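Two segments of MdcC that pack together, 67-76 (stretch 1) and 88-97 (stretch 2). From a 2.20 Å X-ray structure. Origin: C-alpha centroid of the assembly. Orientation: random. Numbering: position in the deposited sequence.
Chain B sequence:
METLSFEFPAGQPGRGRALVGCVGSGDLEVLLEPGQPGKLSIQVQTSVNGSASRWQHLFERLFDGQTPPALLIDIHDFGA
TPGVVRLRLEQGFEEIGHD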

# COMPACT_ATOMS: atom_id res chain seq x y z
N THR B 67 -16.50 -13.14 0.37
CA THR B 67 -17.20 -14.21 1.06
C THR B 67 -16.21 -15.34 1.38
O THR B 67 -15.73 -16.03 0.48
CB THR B 67 -18.38 -14.74 0.19
OG1 THR B 67 -19.15 -13.64 -0.31
CG2 THR B 67 -19.28 -15.62 1.01
N PRO B 68 -15.90 -15.51 2.67
CA PRO B 68 -15.02 -16.61 3.08
C PRO B 68 -15.74 -17.95 2.96
O PRO B 68 -16.95 -17.97 2.75
CB PRO B 68 -14.73 -16.27 4.55
CG PRO B 68 -15.97 -15.59 5.01
CD PRO B 68 -16.46 -14.79 3.82
N PRO B 69 -15.00 -19.05 3.06
CA PRO B 69 -15.67 -20.35 3.14
C PRO B 69 -16.47 -20.45 4.44
O PRO B 69 -16.12 -19.78 5.42
CB PRO B 69 -14.51 -21.35 3.11
CG PRO B 69 -13.33 -20.56 3.61
CD PRO B 69 -13.53 -19.19 3.05
N ALA B 70 -17.54 -21.23 4.43
CA ALA B 70 -18.30 -21.45 5.65
C ALA B 70 -17.46 -22.32 6.58
O ALA B 70 -17.14 -23.47 6.26
CB ALA B 70 -19.65 -22.10 5.34
N LEU B 71 -17.09 -21.76 7.72
CA LEU B 71 -16.20 -22.44 8.64
C LEU B 71 -16.71 -22.31 10.06
O LEU B 71 -17.55 -21.46 10.36
CB LEU B 71 -14.78 -21.87 8.55
CG LEU B 71 -13.99 -22.03 7.26
CD1 LEU B 71 -12.68 -21.29 7.37
CD2 LEU B 71 -13.74 -23.49 6.95
N LEU B 72 -16.19 -23.18 10.91
CA LEU B 72 -16.33 -23.06 12.36
C LEU B 72 -14.97 -22.61 12.87
O LEU B 72 -13.97 -23.30 12.66
CB LEU B 72 -16.75 -24.38 13.00
CG LEU B 72 -18.23 -24.71 13.18
CD1 LEU B 72 -19.06 -24.17 12.06
CD2 LEU B 72 -18.44 -26.21 13.31
N ILE B 73 -14.92 -21.45 13.49
CA ILE B 73 -13.64 -20.92 13.92
C ILE B 73 -13.67 -20.73 15.41
O ILE B 73 -14.56 -20.08 15.96
CB ILE B 73 -13.29 -19.59 13.23
CG1 ILE B 73 -13.01 -19.81 11.74
CG2 ILE B 73 -12.05 -18.95 13.88
CD1 ILE B 73 -12.54 -18.57 11.01
N ASP B 74 -12.70 -21.35 16.06
CA ASP B 74 -12.54 -21.22 17.50
C ASP B 74 -11.20 -20.53 17.80
O ASP B 74 -10.13 -20.99 17.37
CB ASP B 74 -12.64 -22.58 18.17
CG ASP B 74 -13.15 -22.50 19.59
OD1 ASP B 74 -13.14 -21.39 20.18
OD2 ASP B 74 -13.55 -23.56 20.12
N ILE B 75 -11.27 -19.43 18.53
CA ILE B 75 -10.09 -18.64 18.82
C ILE B 75 -9.83 -18.62 20.32
O ILE B 75 -10.76 -18.42 21.11
CB ILE B 75 -10.25 -17.20 18.29
CG1 ILE B 75 -10.22 -17.19 16.77
CG2 ILE B 75 -9.18 -16.29 18.87
CD1 ILE B 75 -10.57 -15.86 16.17
N HIS B 76 -8.58 -18.85 20.70
CA HIS B 76 -8.15 -18.70 22.09
C HIS B 76 -7.03 -17.70 22.11
O HIS B 76 -5.90 -18.01 21.69
CB HIS B 76 -7.71 -20.05 22.70
CG HIS B 76 -8.76 -21.11 22.64
ND1 HIS B 76 -8.56 -22.34 22.04
CD2 HIS B 76 -10.04 -21.13 23.11
CE1 HIS B 76 -9.66 -23.06 22.14
NE2 HIS B 76 -10.58 -22.35 22.77
N ARG B 88 -2.48 -14.22 11.81
CA ARG B 88 -2.79 -15.62 12.10
C ARG B 88 -4.07 -16.13 11.46
O ARG B 88 -4.13 -17.27 11.01
CB ARG B 88 -2.88 -15.83 13.59
CG ARG B 88 -1.52 -15.94 14.16
CD ARG B 88 -1.57 -16.71 15.42
NE ARG B 88 -0.43 -17.60 15.53
CZ ARG B 88 0.81 -17.22 15.79
NH1 ARG B 88 1.08 -15.93 15.93
NH2 ARG B 88 1.77 -18.14 15.89
N LEU B 89 -5.09 -15.28 11.44
CA LEU B 89 -6.35 -15.63 10.82
C LEU B 89 -6.12 -15.86 9.33
O LEU B 89 -6.69 -16.77 8.75
CB LEU B 89 -7.39 -14.54 11.06
CG LEU B 89 -8.16 -14.69 12.37
CD1 LEU B 89 -8.86 -13.40 12.75
CD2 LEU B 89 -9.17 -15.80 12.18
N GLU B 90 -5.26 -15.03 8.73
CA GLU B 90 -4.95 -15.18 7.31
C GLU B 90 -4.13 -16.45 7.09
O GLU B 90 -4.37 -17.18 6.12
CB GLU B 90 -4.23 -13.93 6.78
CG GLU B 90 -5.19 -12.73 6.57
CD GLU B 90 -4.49 -11.36 6.44
OE1 GLU B 90 -3.42 -11.16 7.07
OE2 GLU B 90 -5.03 -10.47 5.75
N GLN B 91 -3.20 -16.75 8.01
CA GLN B 91 -2.46 -18.03 7.98
C GLN B 91 -3.40 -19.25 8.05
O GLN B 91 -3.21 -20.25 7.34
CB GLN B 91 -1.47 -18.11 9.14
CG GLN B 91 -0.35 -17.07 9.12
CD GLN B 91 0.57 -17.19 10.34
OE1 GLN B 91 0.27 -17.90 11.32
NE2 GLN B 91 1.71 -16.48 10.29
N GLY B 92 -4.38 -19.17 8.94
CA GLY B 92 -5.38 -20.22 9.08
C GLY B 92 -6.19 -20.43 7.81
O GLY B 92 -6.32 -21.56 7.34
N PHE B 93 -6.74 -19.35 7.26
CA PHE B 93 -7.54 -19.42 6.03
C PHE B 93 -6.73 -19.94 4.86
O PHE B 93 -7.26 -20.66 4.01
CB PHE B 93 -8.13 -18.05 5.67
CG PHE B 93 -9.42 -17.73 6.40
CD1 PHE B 93 -9.41 -16.93 7.53
CD2 PHE B 93 -10.63 -18.25 5.96
CE1 PHE B 93 -10.59 -16.63 8.21
CE2 PHE B 93 -11.81 -17.96 6.62
CZ PHE B 93 -11.79 -17.15 7.75
N GLU B 94 -5.44 -19.59 4.84
CA GLU B 94 -4.51 -20.08 3.83
C GLU B 94 -4.37 -21.61 3.82
O GLU B 94 -4.44 -22.23 2.76
CB GLU B 94 -3.12 -19.47 4.04
CG GLU B 94 -2.41 -19.07 2.76
CD GLU B 94 -2.80 -17.67 2.31
OE1 GLU B 94 -3.67 -17.05 2.97
OE2 GLU B 94 -2.22 -17.17 1.31
N GLU B 95 -4.14 -22.20 5.00
CA GLU B 95 -4.02 -23.65 5.13
C GLU B 95 -5.30 -24.42 4.75
O GLU B 95 -5.24 -25.45 4.09
CB GLU B 95 -3.62 -24.03 6.56
CG GLU B 95 -2.19 -23.73 6.90
CD GLU B 95 -1.77 -24.36 8.22
OE1 GLU B 95 -2.29 -25.44 8.57
OE2 GLU B 95 -0.92 -23.76 8.92
N ILE B 96 -6.44 -23.89 5.18
CA ILE B 96 -7.75 -24.50 4.94
C ILE B 96 -8.03 -24.69 3.44
O ILE B 96 -8.75 -25.62 3.05
CB ILE B 96 -8.87 -23.64 5.59
CG1 ILE B 96 -9.77 -24.51 6.46
CG2 ILE B 96 -9.72 -22.93 4.55
CD1 ILE B 96 -9.15 -24.89 7.75
N GLY B 97 -7.46 -23.82 2.60
CA GLY B 97 -7.62 -23.91 1.16
C GLY B 97 -6.40 -24.50 0.44
O GLY B 97 -6.01 -24.03 -0.62

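What does the start of stretch 2 bring to the strand? Arg88 stays out of reach, and Leu89 makes the contact. Its CA-to-CB bond points sideways, but the end of the side chain comes nearer, placing Leu89 CD2 4.2 Å from Ile75 CD1. Glu90, Gln91 and Gly92 follow without touching stretch 1.

Why does Phe93 dominate? Four residues meet its ring, and it has the largest covered area of any residue here. Its CA-to-CB bond also runs sideways, yet the ring reaches the other stretch: Leu71 CD1 lies 3.5 Å from Phe93 CE2, and Ile73 CD1 lies 3.6 Å from Phe93 CZ. Pro68 CB approaches Phe93 CE2 at 4.0 Å, while Pro69 CD sits at the ring edge, 4.1 Å from the same Phe93 CE2.

How does the contact finish? Glu94 and Glu95 are exposed and take no part. Ile96 points toward stretch 1, with its CG1 4.1 Å from Leu71 CD2 and its CG2 4.4 Å from Pro69 CG. Leu71 therefore touches both Phe93 and Ile96.

What holds the two segments together? No hydrogen bond crosses between them; the contacts between them are all between apolar side chains. Alternate strand residues Leu71, Ile73 and Ile75 point toward the helix, while Leu72 and Asp74 remain out of reach.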